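Local coordinates for triphenylmethane reductase (PDB 2VRB), which reduces triphenylmethane dyes, probably with hydride from NADPH, and has the Rossmann-type fold of the short-chain dehydrogenase/reductase family, at residues G7-L12 and A31-V36; T81-Q86 and A118-A123; S113-A118 and A249-A254; A183-E188 and Q268-S273. All blocks are in the same frame, centred on the assembly; numbering follows the deposited sequence.

Contact 1 (G7-L12 and A31-V36); sequences GATGQL and AIVRNV. With NAP (NADP nicotinamide-adenine-dinucleotide phosphate), chain B.
Ala-8 CB sits 3.5 Å from Ala-31 CB, and Val-33 CG2 fills in beside it, touching Thr-9 CG2 as well. Water 1 accepts from Gly-7 N and donates to Ile-32 O, bridging the two backbones. This closes the first beta-alpha-beta unit of the Rossmann fold, with both segments turned to NADP. Arg-34 runs outward along the adenine. Arg-34 CB lies 3.9 Å from NADP C2A; CG is anti to the backbone N (chi1 168°), and Arg-34 CD passes 3.7 Å from NADP C6A. After a bend at chi3 one face of the Arg-34 guanidinium is set against adenine N7A, which lies 3.3 Å above its plane, over the centre. The 2'-phosphate meets its edge in plane, and Arg-34 NH2 bonds NADP O2X at 2.8 Å with an angle of 159°. From the glycine-rich turn, Thr-9 OG1 donates to NADP O1X of the same phosphate at 3.1 Å. The start of helix 11-21 takes the diphosphate, Gln-11 N reaching NADP O2A at 3.0 Å and Leu-12 N reaching NADP O1N at 2.6 Å. With a guanidinium and a hydroxyl from different segments on one phosphate, the chemistry is consistent with a site made for NADP(H) rather than NAD(H).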
# COMPACT_ATOMS: atom_id res chain seq x y z
N GLY A 7 -14.91 3.75 -13.73
CA GLY A 7 -16.02 4.30 -12.94
C GLY A 7 -16.84 5.31 -13.71
O GLY A 7 -17.53 6.19 -13.11
N ALA A 8 -16.86 5.16 -15.03
CA ALA A 8 -17.41 6.17 -15.93
C ALA A 8 -18.92 6.37 -15.84
O ALA A 8 -19.42 7.43 -16.22
CB ALA A 8 -17.00 5.91 -17.40
N THR A 9 -19.65 5.36 -15.37
CA THR A 9 -21.09 5.54 -15.18
C THR A 9 -21.43 5.97 -13.76
O THR A 9 -22.60 6.24 -13.45
CB THR A 9 -21.93 4.31 -15.57
OG1 THR A 9 -21.54 3.18 -14.80
CG2 THR A 9 -21.73 3.98 -17.05
N GLY A 10 -20.42 6.04 -12.90
CA GLY A 10 -20.61 6.54 -11.53
C GLY A 10 -20.75 8.05 -11.51
O GLY A 10 -20.62 8.72 -12.53
N GLN A 11 -20.98 8.60 -10.33
CA GLN A 11 -21.24 10.03 -10.25
C GLN A 11 -20.03 10.89 -10.62
O GLN A 11 -20.13 11.76 -11.49
CB GLN A 11 -21.79 10.36 -8.87
CG GLN A 11 -23.24 9.94 -8.76
CD GLN A 11 -23.77 10.00 -7.33
OE1 GLN A 11 -24.44 10.95 -6.98
NE2 GLN A 11 -23.46 8.98 -6.52
N LEU A 12 -18.88 10.59 -10.00
CA LEU A 12 -17.66 11.35 -10.25
C LEU A 12 -17.20 11.17 -11.72
O LEU A 12 -16.95 12.16 -12.41
CB LEU A 12 -16.52 10.93 -9.29
CG LEU A 12 -15.21 11.72 -9.44
CD1 LEU A 12 -15.38 13.15 -8.91
CD2 LEU A 12 -14.02 11.06 -8.72
N ALA A 31 -14.64 5.42 -22.07
CA ALA A 31 -15.31 5.13 -20.82
C ALA A 31 -15.12 3.67 -20.50
O ALA A 31 -15.48 2.82 -21.29
CB ALA A 31 -16.82 5.47 -20.90
N ILE A 32 -14.53 3.37 -19.34
CA ILE A 32 -14.35 1.98 -18.93
C ILE A 32 -15.31 1.73 -17.81
O ILE A 32 -15.39 2.47 -16.84
CB ILE A 32 -12.90 1.67 -18.51
CG1 ILE A 32 -11.97 1.82 -19.73
CG2 ILE A 32 -12.80 0.26 -17.91
CD1 ILE A 32 -10.57 2.23 -19.36
N VAL A 33 -16.05 0.66 -17.94
CA VAL A 33 -17.31 0.57 -17.29
C VAL A 33 -17.57 -0.90 -16.99
O VAL A 33 -17.17 -1.79 -17.76
CB VAL A 33 -18.38 1.19 -18.28
CG1 VAL A 33 -19.59 0.35 -18.46
CG2 VAL A 33 -18.69 2.61 -17.96
N ARG A 34 -18.25 -1.17 -15.88
CA ARG A 34 -18.61 -2.53 -15.52
C ARG A 34 -19.84 -2.99 -16.33
O ARG A 34 -19.83 -4.09 -16.90
CB ARG A 34 -18.84 -2.61 -13.99
CG ARG A 34 -19.52 -3.90 -13.52
CD ARG A 34 -19.37 -4.08 -12.03
NE ARG A 34 -20.07 -3.05 -11.27
CZ ARG A 34 -20.42 -3.20 -10.00
NH1 ARG A 34 -20.14 -4.34 -9.37
NH2 ARG A 34 -21.05 -2.22 -9.35
N ASN A 35 -20.86 -2.14 -16.41
CA ASN A 35 -22.11 -2.45 -17.07
C ASN A 35 -22.25 -1.62 -18.35
O ASN A 35 -22.50 -0.41 -18.32
CB ASN A 35 -23.29 -2.24 -16.08
CG ASN A 35 -24.67 -2.45 -16.71
OD1 ASN A 35 -24.82 -2.70 -17.91
ND2 ASN A 35 -25.70 -2.34 -15.88
N VAL A 36 -22.07 -2.31 -19.47
CA VAL A 36 -22.01 -1.69 -20.77
C VAL A 36 -23.35 -1.07 -21.20
O VAL A 36 -23.37 -0.04 -21.87
CB VAL A 36 -21.46 -2.71 -21.81
CG1 VAL A 36 -22.04 -2.47 -23.16
CG2 VAL A 36 -19.94 -2.66 -21.83
PA NAP B . -20.25 6.02 -7.25
O1A NAP B . -20.71 4.94 -6.32
O2A NAP B . -21.26 6.91 -7.89
O5B NAP B . -19.39 5.29 -8.40
C5B NAP B . -18.67 4.09 -8.22
C4B NAP B . -18.31 3.62 -9.63
O4B NAP B . -17.44 2.51 -9.57
C3B NAP B . -19.56 3.18 -10.41
O3B NAP B . -19.43 3.63 -11.74
C2B NAP B . -19.52 1.67 -10.38
O2B NAP B . -20.07 1.02 -11.51
C1B NAP B . -18.01 1.47 -10.36
N9A NAP B . -17.72 0.11 -9.92
C8A NAP B . -18.19 -0.57 -8.83
N7A NAP B . -17.66 -1.82 -8.86
C5A NAP B . -16.89 -1.94 -9.97
C6A NAP B . -16.14 -2.99 -10.51
N6A NAP B . -16.08 -4.18 -9.90
N1A NAP B . -15.46 -2.75 -11.69
C2A NAP B . -15.52 -1.54 -12.35
N3A NAP B . -16.26 -0.52 -11.82
C4A NAP B . -16.92 -0.72 -10.65
O3 NAP B . -19.13 6.93 -6.53
PN NAP B . -18.65 8.42 -6.90
O1N NAP B . -18.50 8.63 -8.35
O2N NAP B . -19.58 9.36 -6.16
O5D NAP B . -17.14 8.45 -6.26
C5D NAP B . -16.09 7.78 -6.95
C4D NAP B . -15.20 6.90 -6.05
O4D NAP B . -14.70 7.70 -5.00
C3D NAP B . -15.92 5.73 -5.40
O3D NAP B . -15.70 4.53 -6.11
C2D NAP B . -15.38 5.68 -3.98
O2D NAP B . -14.26 4.83 -3.79
C1D NAP B . -14.86 7.08 -3.73
N1N NAP B . -15.77 7.86 -2.86
C2N NAP B . -15.33 9.01 -2.37
C3N NAP B . -16.03 9.83 -1.52
C7N NAP B . -15.55 11.06 -0.99
O7N NAP B . -16.47 11.71 -0.11
N7N NAP B . -14.29 11.48 -1.34
C4N NAP B . -17.34 9.35 -1.16
C5N NAP B . -17.80 8.18 -1.66
C6N NAP B . -16.97 7.43 -2.52
P2B NAP B . -21.69 0.76 -11.65
O1X NAP B . -22.37 2.08 -11.99
O2X NAP B . -22.23 0.16 -10.37
O3X NAP B . -21.88 -0.20 -12.82
O HOH W 1 -14.93 0.73 -14.34

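Contact 2 (T81-Q86 and A118-A123); sequences TLLIVQ and AHVHLA
No flat group enters the contact of Ile-84 with Val-120 and Ala-123. The imidazole of His-119 leads away, and that of His-121 faces the sheet, where ND1 bonds Tyr-104 OH; the amide of Gln-86 is likewise engaged, through NE2, with Asn-55 OD1. What meets is aliphatic. Val-120 points toward helix 80-96 and splits its two methyls between neighbours. Val-120 CG1, anti to the backbone N (chi1 175°), touches Leu-83 CD2 at 4.0 Å, the two side chains crossing at about a right angle. Val-120 CG2 lies 3.9 Å from Ile-84 CG1. Ile-84 leaves its helix beside the interface, but its end swings in, and CD1 settles 3.6 Å from Ala-123 CB, one turn beyond Val-120. The short helix segments run nearly parallel, 17° apart, with their axes 9.6 Å from each other. Across the dimer interface, Ile-84 packs on Thr-130 of the second subunit and Leu-122 on Tyr-126 of that subunit. Neighbouring parallel helices, joined through strand 101-107 on one side of the Rossmann sheet and packed against their copies, are consistent with the four-helix dimer interface familiar from short-chain dehydrogenases.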
# COMPACT_ATOMS: atom_id res chain seq x y z
N THR A 81 -10.65 -4.67 2.32
CA THR A 81 -9.64 -5.68 2.02
C THR A 81 -9.86 -6.21 0.60
O THR A 81 -8.91 -6.40 -0.16
CB THR A 81 -9.67 -6.78 3.08
OG1 THR A 81 -9.42 -6.19 4.36
CG2 THR A 81 -8.61 -7.83 2.84
N LEU A 82 -11.12 -6.40 0.22
CA LEU A 82 -11.46 -6.73 -1.17
C LEU A 82 -11.05 -5.60 -2.13
O LEU A 82 -10.47 -5.85 -3.18
CB LEU A 82 -12.97 -6.99 -1.29
CG LEU A 82 -13.48 -7.18 -2.72
CD1 LEU A 82 -12.80 -8.41 -3.36
CD2 LEU A 82 -14.96 -7.35 -2.73
N LEU A 83 -11.35 -4.36 -1.75
CA LEU A 83 -10.95 -3.20 -2.55
C LEU A 83 -9.43 -3.17 -2.83
O LEU A 83 -9.04 -2.79 -3.89
CB LEU A 83 -11.40 -1.90 -1.86
CG LEU A 83 -11.68 -0.64 -2.68
CD1 LEU A 83 -12.56 -0.96 -3.91
CD2 LEU A 83 -12.29 0.49 -1.84
N ILE A 84 -8.60 -3.58 -1.89
CA ILE A 84 -7.14 -3.67 -2.14
C ILE A 84 -6.80 -4.67 -3.24
O ILE A 84 -5.94 -4.40 -4.09
CB ILE A 84 -6.37 -3.95 -0.83
CG1 ILE A 84 -6.53 -2.71 0.09
CG2 ILE A 84 -4.85 -4.34 -1.08
CD1 ILE A 84 -5.41 -2.43 0.98
N VAL A 85 -7.44 -5.84 -3.23
CA VAL A 85 -7.30 -6.79 -4.35
C VAL A 85 -7.72 -6.17 -5.69
O VAL A 85 -6.98 -6.26 -6.64
CB VAL A 85 -8.02 -8.14 -4.07
CG1 VAL A 85 -7.81 -9.16 -5.20
CG2 VAL A 85 -7.50 -8.74 -2.79
N GLN A 86 -8.90 -5.56 -5.76
CA GLN A 86 -9.42 -4.95 -6.98
C GLN A 86 -8.47 -3.90 -7.53
O GLN A 86 -8.08 -3.91 -8.72
CB GLN A 86 -10.78 -4.29 -6.68
CG GLN A 86 -11.87 -5.35 -6.44
CD GLN A 86 -13.22 -4.73 -6.14
OE1 GLN A 86 -13.33 -3.51 -5.92
NE2 GLN A 86 -14.26 -5.56 -6.14
N ALA A 118 -8.65 5.08 4.35
CA ALA A 118 -7.45 5.82 3.98
C ALA A 118 -6.27 4.86 3.72
O ALA A 118 -5.41 5.15 2.92
CB ALA A 118 -7.07 6.78 5.07
N HIS A 119 -6.26 3.71 4.39
CA HIS A 119 -5.18 2.69 4.22
C HIS A 119 -5.30 2.05 2.85
O HIS A 119 -4.32 1.69 2.29
CB HIS A 119 -5.33 1.61 5.28
CG HIS A 119 -5.05 2.09 6.66
ND1 HIS A 119 -5.64 1.55 7.79
CD2 HIS A 119 -4.24 3.09 7.09
CE1 HIS A 119 -5.16 2.16 8.85
NE2 HIS A 119 -4.32 3.10 8.46
N VAL A 120 -6.51 1.91 2.33
CA VAL A 120 -6.69 1.39 0.96
C VAL A 120 -6.07 2.36 -0.07
O VAL A 120 -5.43 1.94 -1.06
CB VAL A 120 -8.21 1.20 0.63
CG1 VAL A 120 -8.43 0.79 -0.82
CG2 VAL A 120 -8.82 0.13 1.52
N HIS A 121 -6.33 3.65 0.12
CA HIS A 121 -5.83 4.64 -0.85
C HIS A 121 -4.32 4.71 -0.79
O HIS A 121 -3.64 4.77 -1.82
CB HIS A 121 -6.42 6.03 -0.59
CG HIS A 121 -7.88 6.11 -0.89
ND1 HIS A 121 -8.40 5.68 -2.09
CD2 HIS A 121 -8.94 6.44 -0.11
CE1 HIS A 121 -9.72 5.87 -2.08
NE2 HIS A 121 -10.07 6.32 -0.88
N LEU A 122 -3.78 4.71 0.41
CA LEU A 122 -2.26 4.58 0.52
C LEU A 122 -1.70 3.29 -0.05
O LEU A 122 -0.62 3.30 -0.71
CB LEU A 122 -1.84 4.72 1.96
CG LEU A 122 -2.02 6.16 2.48
CD1 LEU A 122 -2.14 6.15 4.00
CD2 LEU A 122 -0.81 6.97 2.03
N ALA A 123 -2.36 2.15 0.21
CA ALA A 123 -1.86 0.90 -0.41
C ALA A 123 -1.82 1.02 -1.92
O ALA A 123 -0.90 0.54 -2.58
CB ALA A 123 -2.73 -0.31 -0.00

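Contact 3 (S113-A118 and A249-A254); sequences SIIPLA and AAIYDA
Ile-114 and Ile-115 both lean on the methyl of Ala-254, the first two from an ST turn ahead of helix 117-131, the last from helix 242-256. The contact thus ties a loop of the Rossmann part to the C-terminal helical part, near the surface. Ala-254 aims its CB at the loop and the isoleucines come to it differently. Ile-115 leaves the backbone beside the helix, and its CG1, placed next to the backbone N (chi1 -65°), turns the chain inward until CD1 reaches Ala-254 CB at 3.5 Å. Ile-115 CD1 also rests 3.6 Å from Ala-250 O and 4.4 Å from Ile-251 CG1, so it touches residues one turn apart, Ala-250 and Ala-254. Ile-114 points toward the helix from the outset, its CG1 being 4.0 Å from Ala-254 CB and its CD1 4.1 Å from Ala-254 CA; it is the more exposed of the pair. The side chain of Ile-251 is about 6 Å from the bound NADP. Glu-259, following the helix, holds the loop by polar bonds, OE1 to Ile-114 N and OE2 to Ser-113 OG. That serine oxygen, Ser-113 OG, also accepts from Ile-115 N at 2.9 Å, with an N-H...O angle of 164°.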
# COMPACT_ATOMS: atom_id res chain seq x y z
N SER A 113 -5.16 10.07 8.53
CA SER A 113 -6.54 9.65 8.70
C SER A 113 -6.69 8.56 9.76
O SER A 113 -5.75 7.78 10.00
CB SER A 113 -7.16 9.23 7.38
OG SER A 113 -8.44 8.66 7.55
N ILE A 114 -7.85 8.58 10.44
CA ILE A 114 -8.31 7.48 11.30
C ILE A 114 -9.48 6.69 10.69
O ILE A 114 -10.12 5.90 11.37
CB ILE A 114 -8.67 7.97 12.72
CG1 ILE A 114 -9.94 8.86 12.74
CG2 ILE A 114 -7.46 8.74 13.32
CD1 ILE A 114 -10.58 9.00 14.14
N ILE A 115 -9.72 6.88 9.39
CA ILE A 115 -10.73 6.12 8.66
C ILE A 115 -10.05 4.95 7.89
O ILE A 115 -9.11 5.18 7.14
CB ILE A 115 -11.44 7.08 7.67
CG1 ILE A 115 -12.20 8.16 8.42
CG2 ILE A 115 -12.37 6.34 6.69
CD1 ILE A 115 -13.43 7.67 9.14
N PRO A 116 -10.53 3.70 8.04
CA PRO A 116 -9.73 2.59 7.42
C PRO A 116 -9.63 2.67 5.90
O PRO A 116 -8.70 2.17 5.29
CB PRO A 116 -10.50 1.34 7.83
CG PRO A 116 -11.35 1.76 9.02
CD PRO A 116 -11.74 3.18 8.72
N LEU A 117 -10.60 3.33 5.26
CA LEU A 117 -10.50 3.50 3.83
C LEU A 117 -9.22 4.28 3.44
O LEU A 117 -8.77 4.16 2.30
CB LEU A 117 -11.76 4.17 3.27
CG LEU A 117 -11.85 4.44 1.78
CD1 LEU A 117 -11.65 3.18 0.88
CD2 LEU A 117 -13.18 5.15 1.45
N ALA A 118 -8.65 5.08 4.35
CA ALA A 118 -7.45 5.82 3.98
C ALA A 118 -6.27 4.86 3.72
O ALA A 118 -5.41 5.15 2.92
CB ALA A 118 -7.07 6.78 5.07
N ALA A 249 -21.84 7.26 10.79
CA ALA A 249 -21.43 7.63 12.16
C ALA A 249 -19.92 7.67 12.31
O ALA A 249 -19.41 8.52 13.01
CB ALA A 249 -22.08 6.70 13.22
N ALA A 250 -19.19 6.76 11.66
CA ALA A 250 -17.73 6.74 11.78
C ALA A 250 -17.06 7.93 11.05
O ALA A 250 -16.01 8.46 11.47
CB ALA A 250 -17.18 5.39 11.29
N ILE A 251 -17.66 8.36 9.96
CA ILE A 251 -17.18 9.52 9.24
C ILE A 251 -17.42 10.76 10.08
O ILE A 251 -16.54 11.59 10.22
CB ILE A 251 -17.81 9.62 7.83
CG1 ILE A 251 -17.03 8.71 6.87
CG2 ILE A 251 -17.74 11.03 7.31
CD1 ILE A 251 -17.63 8.61 5.42
N TYR A 252 -18.60 10.88 10.71
CA TYR A 252 -18.84 12.03 11.55
C TYR A 252 -17.94 12.01 12.75
O TYR A 252 -17.52 13.05 13.21
CB TYR A 252 -20.30 12.07 12.04
CG TYR A 252 -21.30 12.50 11.02
CD1 TYR A 252 -21.07 13.58 10.16
CD2 TYR A 252 -22.53 11.85 10.93
CE1 TYR A 252 -22.05 13.98 9.22
CE2 TYR A 252 -23.51 12.23 10.00
CZ TYR A 252 -23.26 13.29 9.15
OH TYR A 252 -24.24 13.66 8.26
N ASP A 253 -17.69 10.82 13.32
CA ASP A 253 -16.89 10.70 14.53
C ASP A 253 -15.51 11.19 14.22
O ASP A 253 -14.91 11.92 15.00
CB ASP A 253 -16.87 9.24 15.02
CG ASP A 253 -15.98 9.02 16.24
OD1 ASP A 253 -14.84 8.56 16.03
OD2 ASP A 253 -16.44 9.28 17.38
N ALA A 254 -15.00 10.80 13.05
CA ALA A 254 -13.69 11.21 12.61
C ALA A 254 -13.61 12.72 12.39
O ALA A 254 -12.67 13.37 12.84
CB ALA A 254 -13.30 10.45 11.33

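Contact 4 (A183-E188 and Q268-S273); sequences ATVLTE and QKLIGS
Glu-188 OE1 is gripped by two groups while it lies against Leu-270 CD1: His-191 NE2 bonds it, and water 2 donates to it at 3.0 Å. The same water donates to Leu-270 O, again at 3.0 Å, and so links the segments by a polar bridge where no direct hydrogen bond spans them. In the fold this is helix-on-helix packing where helix 175-186, lying on the Rossmann sheet, meets helix 266-271: the ends of the two come together, and Val-185 of the first also touches Thr-136 and Leu-138 of strand 135-140. Leu-270 carries most of the apolar contact. With CG anti to the backbone N (chi1 -169°) its branch swings in toward the partner helix. Leu-270 CD2 lies 3.8 Å from Val-185 CG2, the two side chains crossing at about a right angle. Leu-270 CD1 is 4.0 Å from Thr-184 CG2, and there the side chains slide past each other in opposite directions. Thr-184 turns its hydroxyl back to its own helix, to Leu-180 O, and its methyl to Leu-270. Just past Ile-271, Gly-272 takes a positive phi and ends the second helix. At the end of the first, Thr-187 OG1 donates to Ala-183 O at 2.8 Å, meeting the C=O at 141° and tilted 26° from the carbonyl plane.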
# COMPACT_ATOMS: atom_id res chain seq x y z
N ALA A 183 -10.17 16.37 -14.65
CA ALA A 183 -10.20 16.69 -16.10
C ALA A 183 -9.10 17.68 -16.45
O ALA A 183 -8.47 17.56 -17.48
CB ALA A 183 -11.56 17.24 -16.51
N THR A 184 -8.88 18.66 -15.58
CA THR A 184 -7.82 19.65 -15.81
C THR A 184 -6.46 18.96 -15.88
O THR A 184 -5.67 19.20 -16.77
CB THR A 184 -7.82 20.71 -14.68
OG1 THR A 184 -9.14 21.24 -14.58
CG2 THR A 184 -6.88 21.84 -15.01
N VAL A 185 -6.20 18.10 -14.90
CA VAL A 185 -4.92 17.42 -14.80
C VAL A 185 -4.64 16.51 -16.01
O VAL A 185 -3.49 16.39 -16.43
CB VAL A 185 -4.86 16.63 -13.46
CG1 VAL A 185 -3.83 15.60 -13.48
CG2 VAL A 185 -4.63 17.60 -12.27
N LEU A 186 -5.68 15.85 -16.52
CA LEU A 186 -5.57 14.92 -17.65
C LEU A 186 -5.32 15.64 -18.97
O LEU A 186 -4.84 15.03 -19.93
CB LEU A 186 -6.84 14.04 -17.75
CG LEU A 186 -7.11 13.08 -16.56
CD1 LEU A 186 -8.51 12.51 -16.61
CD2 LEU A 186 -6.09 11.95 -16.57
N THR A 187 -5.63 16.94 -19.01
CA THR A 187 -5.61 17.69 -20.29
C THR A 187 -4.60 18.83 -20.35
O THR A 187 -4.63 19.65 -21.27
CB THR A 187 -7.00 18.23 -20.65
OG1 THR A 187 -7.49 19.05 -19.58
CG2 THR A 187 -7.98 17.10 -20.89
N GLU A 188 -3.71 18.89 -19.36
CA GLU A 188 -2.61 19.87 -19.39
C GLU A 188 -1.33 19.28 -18.79
O GLU A 188 -1.37 18.34 -18.00
CB GLU A 188 -2.99 21.20 -18.72
CG GLU A 188 -3.37 21.10 -17.26
CD GLU A 188 -3.61 22.44 -16.57
OE1 GLU A 188 -3.20 22.61 -15.38
OE2 GLU A 188 -4.24 23.31 -17.18
N GLN A 268 -7.85 25.13 -5.42
CA GLN A 268 -8.06 26.47 -5.89
C GLN A 268 -7.04 26.86 -6.94
O GLN A 268 -7.37 27.56 -7.89
CB GLN A 268 -8.01 27.46 -4.76
CG GLN A 268 -8.21 28.93 -5.19
CD GLN A 268 -8.11 29.84 -3.99
OE1 GLN A 268 -7.01 30.10 -3.48
NE2 GLN A 268 -9.25 30.30 -3.50
N LYS A 269 -5.80 26.43 -6.75
CA LYS A 269 -4.78 26.76 -7.73
C LYS A 269 -5.03 26.02 -9.02
O LYS A 269 -4.68 26.50 -10.09
CB LYS A 269 -3.38 26.55 -7.17
CG LYS A 269 -3.06 27.69 -6.19
CD LYS A 269 -1.76 27.54 -5.41
CE LYS A 269 -1.58 28.77 -4.55
NZ LYS A 269 -0.51 28.60 -3.51
N LEU A 270 -5.68 24.86 -8.93
CA LEU A 270 -5.88 24.05 -10.12
C LEU A 270 -7.11 24.47 -10.88
O LEU A 270 -7.07 24.55 -12.11
CB LEU A 270 -5.98 22.58 -9.72
CG LEU A 270 -5.95 21.47 -10.76
CD1 LEU A 270 -4.70 21.51 -11.66
CD2 LEU A 270 -5.95 20.21 -9.90
N ILE A 271 -8.21 24.72 -10.18
CA ILE A 271 -9.47 25.02 -10.85
C ILE A 271 -9.99 26.47 -10.73
O ILE A 271 -11.03 26.78 -11.32
CB ILE A 271 -10.62 24.07 -10.42
CG1 ILE A 271 -11.04 24.34 -8.97
CG2 ILE A 271 -10.25 22.61 -10.70
CD1 ILE A 271 -12.24 23.54 -8.49
N GLY A 272 -9.32 27.33 -9.98
CA GLY A 272 -9.87 28.68 -9.74
C GLY A 272 -10.84 28.70 -8.57
O GLY A 272 -10.80 27.80 -7.73
N SER A 273 -11.73 29.69 -8.50
CA SER A 273 -12.54 29.91 -7.30
C SER A 273 -13.40 28.68 -6.96
O SER A 273 -13.85 27.97 -7.85
CB SER A 273 -13.44 31.13 -7.47
OG SER A 273 -12.87 32.00 -8.40
O HOH W 2 -4.56 24.72 -13.73

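In the fold
Contacts 1 and 2 are buried, contact 4 partly so, and contact 3 lies at the surface. Contact 1 is the polar one, its apolar contacts lying beside groups that bind the NADP phosphates; the other three are mainly aliphatic, contact 4 adding a water bridge. Contacts 2 and 3 share Ala-118 and helix 117-131, and touch where Leu-83 CD2 meets Leu-117 CD1 at 3.9 Å. Their centres are 15 Å apart, but contact 2 faces the second subunit whereas contact 3 reaches into the C-terminal helices. Contacts 1 and 3 lie on opposite sides of the chain's centre. Helices 242-256 and 266-271 are consecutive in the chain, yet serve contacts 3 and 4, centred about 28 Å apart.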